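Endolysin B (PDB 3HC7) hydrolyses the ester linkage of mycolic acids to arabinogalactan in the mycobacterial cell wall, helping the phage lyse its host and release new virions. Local coordinates at residues I61-I64 / E65-D69; A221-D224 / A225-F229. One frame throughout, in Å; residues are numbered along the deposited sequence.

Contact 1 of 2, residues I61-I64 / E65-D69; sequences ILQI and ELKLD
Four successive i to i+4 backbone hydrogen bonds join Ile61-Ile64 to Glu65-Leu68 as consecutive turns of helix 50-70, the straightest running from Glu65 N to Ile61 O at 3.1 Å with an N-H...O angle of 172°. Side chains of the same spacing meet along the helix surface. On the exposed side Leu62 and Leu66 cross at a slant: CG of Leu62 is anti to its backbone N (chi1 -166°), while CG of Leu66 stands beside its own (chi1 -68°). The modelled 3.2 Å from Leu62 CD2 to Leu66 CD1 is too short for two methyls, and their exact positions are doubtful. On the buried side Ile64 and Leu68 run side by side, CG2 to CD2 3.8 Å, and both rest on Phe76 of strand 76-81. Glu65 extends alongside Ile61, its OE2 4.1 Å from Ile61 CG2, and forms a salt bridge with Arg102; Asp69, one turn on, pairs likewise with Arg105. Lys67, bent at its second torsion, lies alongside Gln63, and both side chains touch Phe7 and Gln37 of the parallel sheet. Ile64 and Leu68 thus seat the helix on the sheet, while two carboxylates one turn apart probably tie it electrostatically to the arginine-bearing segment after helix 83-96.

Contact 2 of 2, residues A221-D224 / A225-F229; sequences AIID and ALTFF
With chi1 at -70°, Ile222 sets CG2 anti to its backbone N, and Leu226 keeps CG beside its own N; the two side chains run side by side in the same direction, one turn apart on the alpha-helix 212-230. They meet in an ordinary apolar contact, Ile222 CG2 to Leu226 CD1 4.0 Å. Leu226 CG also comes within 3.5 Å of Ile222 O, the atom that accepts the Leu226 N-H at 2.9 Å. This aliphatic strip faces helix 179-189: Ile222 touches Ile183, while Ile223 and Leu226 touch Val187, joining two helices of this cutinase-related alpha/beta hydrolase. The side chain of Leu226 is about 8 Å from that of the active-site Ser82, and the side chain of Phe228 comes about 7 Å from that of the active-site His240. Phe229, at the end of the segment, meets the rings of both His240 and Trp238, the former with planes at about 40°, which brings this end of the helix up to the catalytic residues. The more exposed side carries Asp224 and Thr227. The backbone bond from Phe228 N to Asp224 O, 3.0 Å long, continues the helical pattern. Thr227 adds a side-chain bond to its backbone one, and Ile223 O is gripped twice: Thr227 N at 2.9 Å and Thr227 OG1 at 3.0 Å approach that oxygen from opposite faces of its carbonyl plane, the hydroxyl 38° out of it.

Contact 1 comes first along the chain and closes before contact 2 opens; their centres are 34 Å apart, their nearest atoms about 23 Å, on opposite sides of the chain's centre. Each is a pair of consecutive turns inside one helix, 50-70 for contact 1 and 212-230 for contact 2, and no helix or strand is shared. Helix 50-70 packs on the five-stranded parallel sheet and, along the chain, immediately precedes strand 76-81, which leads to the active-site Ser82, probably the nucleophile as in other alpha/beta hydrolases. Helix 212-230 comes late, after the last strand of that sheet. One contact therefore belongs to the hydrolase core away from the annotated sites, the other to the surroundings of the active site.

Contact 1 of 2, residues I61-I64 / E65-D69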
loop_
_atom_site.group_PDB
_atom_site.type_symbol
_atom_site.label_atom_id
_atom_site.label_comp_id
_atom_site.label_asym_id
_atom_site.label_seq_id
_atom_site.Cartn_x
_atom_site.Cartn_y
_atom_site.Cartn_z
ATOM N N ILE A 61 -7.786 -11.140 2.329
ATOM C CA ILE A 61 -7.493 -12.520 2.686
ATOM C C ILE A 61 -8.719 -13.385 2.397
ATOM O O ILE A 61 -8.618 -14.431 1.752
ATOM C CB ILE A 61 -7.116 -12.640 4.167
ATOM C CG1 ILE A 61 -5.730 -12.038 4.414
ATOM C CG2 ILE A 61 -7.142 -14.103 4.603
ATOM C CD1 ILE A 61 -5.439 -11.774 5.887
ATOM N N LEU A 62 -9.872 -12.925 2.874
ATOM C CA LEU A 62 -11.144 -13.610 2.675
ATOM C C LEU A 62 -11.391 -13.910 1.195
ATOM O O LEU A 62 -11.656 -15.051 0.821
ATOM C CB LEU A 62 -12.287 -12.756 3.244
ATOM C CG LEU A 62 -13.676 -13.370 3.461
ATOM C CD1 LEU A 62 -14.665 -12.331 3.964
ATOM C CD2 LEU A 62 -14.206 -14.004 2.196
ATOM N N GLN A 63 -11.300 -12.879 0.364
ATOM C CA GLN A 63 -11.588 -12.998 -1.057
ATOM C C GLN A 63 -10.625 -13.940 -1.769
ATOM O O GLN A 63 -11.035 -14.724 -2.620
ATOM C CB GLN A 63 -11.559 -11.620 -1.721
ATOM C CG GLN A 63 -12.749 -10.746 -1.369
ATOM C CD GLN A 63 -14.045 -11.293 -1.948
ATOM O OE1 GLN A 63 -15.138 -10.984 -1.468
ATOM N NE2 GLN A 63 -13.924 -12.114 -2.986
ATOM N N ILE A 64 -9.345 -13.855 -1.424
ATOM C CA ILE A 64 -8.339 -14.719 -2.028
ATOM C C ILE A 64 -8.674 -16.190 -1.796
ATOM O O ILE A 64 -8.641 -16.999 -2.723
ATOM C CB ILE A 64 -6.932 -14.422 -1.484
ATOM C CG1 ILE A 64 -6.391 -13.137 -2.116
ATOM C CG2 ILE A 64 -6.004 -15.590 -1.778
ATOM C CD1 ILE A 64 -5.084 -12.636 -1.500
ATOM N N GLU A 65 -9.000 -16.523 -0.551
ATOM C CA GLU A 65 -9.408 -17.873 -0.195
ATOM C C GLU A 65 -10.612 -18.310 -1.010
ATOM O O GLU A 65 -10.650 -19.429 -1.527
ATOM C CB GLU A 65 -9.768 -17.947 1.285
ATOM C CG GLU A 65 -8.587 -17.935 2.211
ATOM C CD GLU A 65 -9.008 -17.901 3.660
ATOM O OE1 GLU A 65 -10.203 -17.651 3.928
ATOM O OE2 GLU A 65 -8.141 -18.123 4.528
ATOM N N LEU A 66 -11.602 -17.428 -1.115
ATOM C CA LEU A 66 -12.820 -17.770 -1.839
ATOM C C LEU A 66 -12.522 -18.132 -3.289
ATOM O O LEU A 66 -12.682 -19.280 -3.702
ATOM C CB LEU A 66 -13.826 -16.622 -1.783
ATOM C CG LEU A 66 -14.422 -16.331 -0.409
ATOM C CD1 LEU A 66 -15.487 -15.255 -0.515
ATOM C CD2 LEU A 66 -14.999 -17.599 0.188
ATOM N N LYS A 67 -12.093 -17.141 -4.057
ATOM C CA LYS A 67 -11.860 -17.331 -5.481
ATOM C C LYS A 67 -10.918 -18.498 -5.757
ATOM O O LYS A 67 -11.175 -19.319 -6.634
ATOM C CB LYS A 67 -11.308 -16.047 -6.096
ATOM C CG LYS A 67 -12.373 -15.031 -6.475
ATOM C CD LYS A 67 -13.392 -14.811 -5.368
ATOM C CE LYS A 67 -14.526 -13.909 -5.843
ATOM N NZ LYS A 67 -15.573 -13.723 -4.804
ATOM N N LEU A 68 -9.835 -18.576 -4.994
ATOM C CA LEU A 68 -8.792 -19.566 -5.257
ATOM C C LEU A 68 -9.141 -20.985 -4.805
ATOM O O LEU A 68 -8.641 -21.960 -5.372
ATOM C CB LEU A 68 -7.456 -19.110 -4.664
ATOM C CG LEU A 68 -6.552 -18.362 -5.650
ATOM C CD1 LEU A 68 -7.346 -17.427 -6.542
ATOM C CD2 LEU A 68 -5.459 -17.611 -4.926
ATOM N N ASP A 69 -9.990 -21.109 -3.790
ATOM C CA ASP A 69 -10.503 -22.424 -3.417
ATOM C C ASP A 69 -11.509 -22.907 -4.461
ATOM O O ASP A 69 -11.605 -24.098 -4.746
ATOM C CB ASP A 69 -11.148 -22.402 -2.027
ATOM C CG ASP A 69 -10.149 -22.650 -0.913
ATOM O OD1 ASP A 69 -9.045 -23.154 -1.207
ATOM O OD2 ASP A 69 -10.469 -22.348 0.258
#

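Contact 2 of 2, residues A221-D224 / A225-F229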
loop_
_atom_site.group_PDB
_atom_site.type_symbol
_atom_site.label_atom_id
_atom_site.label_comp_id
_atom_site.label_asym_id
_atom_site.label_seq_id
_atom_site.Cartn_x
_atom_site.Cartn_y
_atom_site.Cartn_z
ATOM N N ALA A 221 -1.181 18.605 11.413
ATOM C CA ALA A 221 -0.901 19.164 10.102
ATOM C C ALA A 221 -0.691 18.058 9.092
ATOM O O ALA A 221 -1.090 18.173 7.929
ATOM C CB ALA A 221 0.319 20.099 10.162
ATOM N N ILE A 222 -0.081 16.965 9.529
ATOM C CA ILE A 222 0.120 15.856 8.616
ATOM C C ILE A 222 -1.250 15.280 8.258
ATOM O O ILE A 222 -1.516 14.996 7.093
ATOM C CB ILE A 222 1.058 14.788 9.196
ATOM C CG1 ILE A 222 2.492 15.329 9.263
ATOM C CG2 ILE A 222 1.036 13.535 8.332
ATOM C CD1 ILE A 222 3.401 14.517 10.168
ATOM N N ILE A 223 -2.126 15.145 9.255
ATOM C CA ILE A 223 -3.459 14.608 9.002
ATOM C C ILE A 223 -4.244 15.522 8.053
ATOM O O ILE A 223 -4.876 15.047 7.117
ATOM C CB ILE A 223 -4.227 14.343 10.315
ATOM C CG1 ILE A 223 -3.592 13.155 11.054
ATOM C CG2 ILE A 223 -5.698 14.041 10.031
ATOM C CD1 ILE A 223 -3.945 13.089 12.527
ATOM N N ASP A 224 -4.169 16.832 8.276
ATOM C CA ASP A 224 -4.803 17.789 7.369
ATOM C C ASP A 224 -4.301 17.635 5.935
ATOM O O ASP A 224 -5.070 17.764 4.991
ATOM C CB ASP A 224 -4.606 19.228 7.853
ATOM C CG ASP A 224 -5.455 19.559 9.076
ATOM O OD1 ASP A 224 -6.536 18.953 9.237
ATOM O OD2 ASP A 224 -5.051 20.434 9.875
ATOM N N ALA A 225 -3.015 17.351 5.763
ATOM C CA ALA A 225 -2.464 17.172 4.419
ATOM C C ALA A 225 -2.879 15.848 3.782
ATOM O O ALA A 225 -3.227 15.801 2.603
ATOM C CB ALA A 225 -0.944 17.312 4.430
ATOM N N LEU A 226 -2.836 14.767 4.554
ATOM C CA LEU A 226 -3.259 13.467 4.041
ATOM C C LEU A 226 -4.710 13.548 3.582
ATOM O O LEU A 226 -5.087 12.969 2.568
ATOM C CB LEU A 226 -3.111 12.383 5.109
ATOM C CG LEU A 226 -1.684 11.937 5.437
ATOM C CD1 LEU A 226 -1.662 11.104 6.704
ATOM C CD2 LEU A 226 -1.070 11.166 4.280
ATOM N N THR A 227 -5.521 14.270 4.347
ATOM C CA THR A 227 -6.928 14.457 4.027
ATOM C C THR A 227 -7.079 15.257 2.732
ATOM O O THR A 227 -7.901 14.923 1.881
ATOM C CB THR A 227 -7.661 15.177 5.181
ATOM O OG1 THR A 227 -7.700 14.322 6.337
ATOM C CG2 THR A 227 -9.068 15.534 4.772
ATOM N N PHE A 228 -6.281 16.314 2.602
ATOM C CA PHE A 228 -6.216 17.128 1.386
ATOM C C PHE A 228 -5.966 16.291 0.126
ATOM O O PHE A 228 -6.567 16.528 -0.916
ATOM C CB PHE A 228 -5.113 18.178 1.546
ATOM C CG PHE A 228 -4.871 19.012 0.318
ATOM C CD1 PHE A 228 -5.696 20.081 0.016
ATOM C CD2 PHE A 228 -3.802 18.739 -0.524
ATOM C CE1 PHE A 228 -5.470 20.860 -1.111
ATOM C CE2 PHE A 228 -3.573 19.511 -1.651
ATOM C CZ PHE A 228 -4.407 20.573 -1.941
ATOM N N PHE A 229 -5.079 15.310 0.218
ATOM C CA PHE A 229 -4.815 14.427 -0.926
ATOM C C PHE A 229 -5.949 13.432 -1.173
ATOM O O PHE A 229 -6.206 13.033 -2.308
ATOM C CB PHE A 229 -3.505 13.661 -0.740
ATOM C CG PHE A 229 -2.279 14.488 -0.982
ATOM C CD1 PHE A 229 -2.209 15.345 -2.070
ATOM C CD2 PHE A 229 -1.189 14.401 -0.130
ATOM C CE1 PHE A 229 -1.080 16.112 -2.298
ATOM C CE2 PHE A 229 -0.052 15.164 -0.354
ATOM C CZ PHE A 229 0.001 16.019 -1.440
#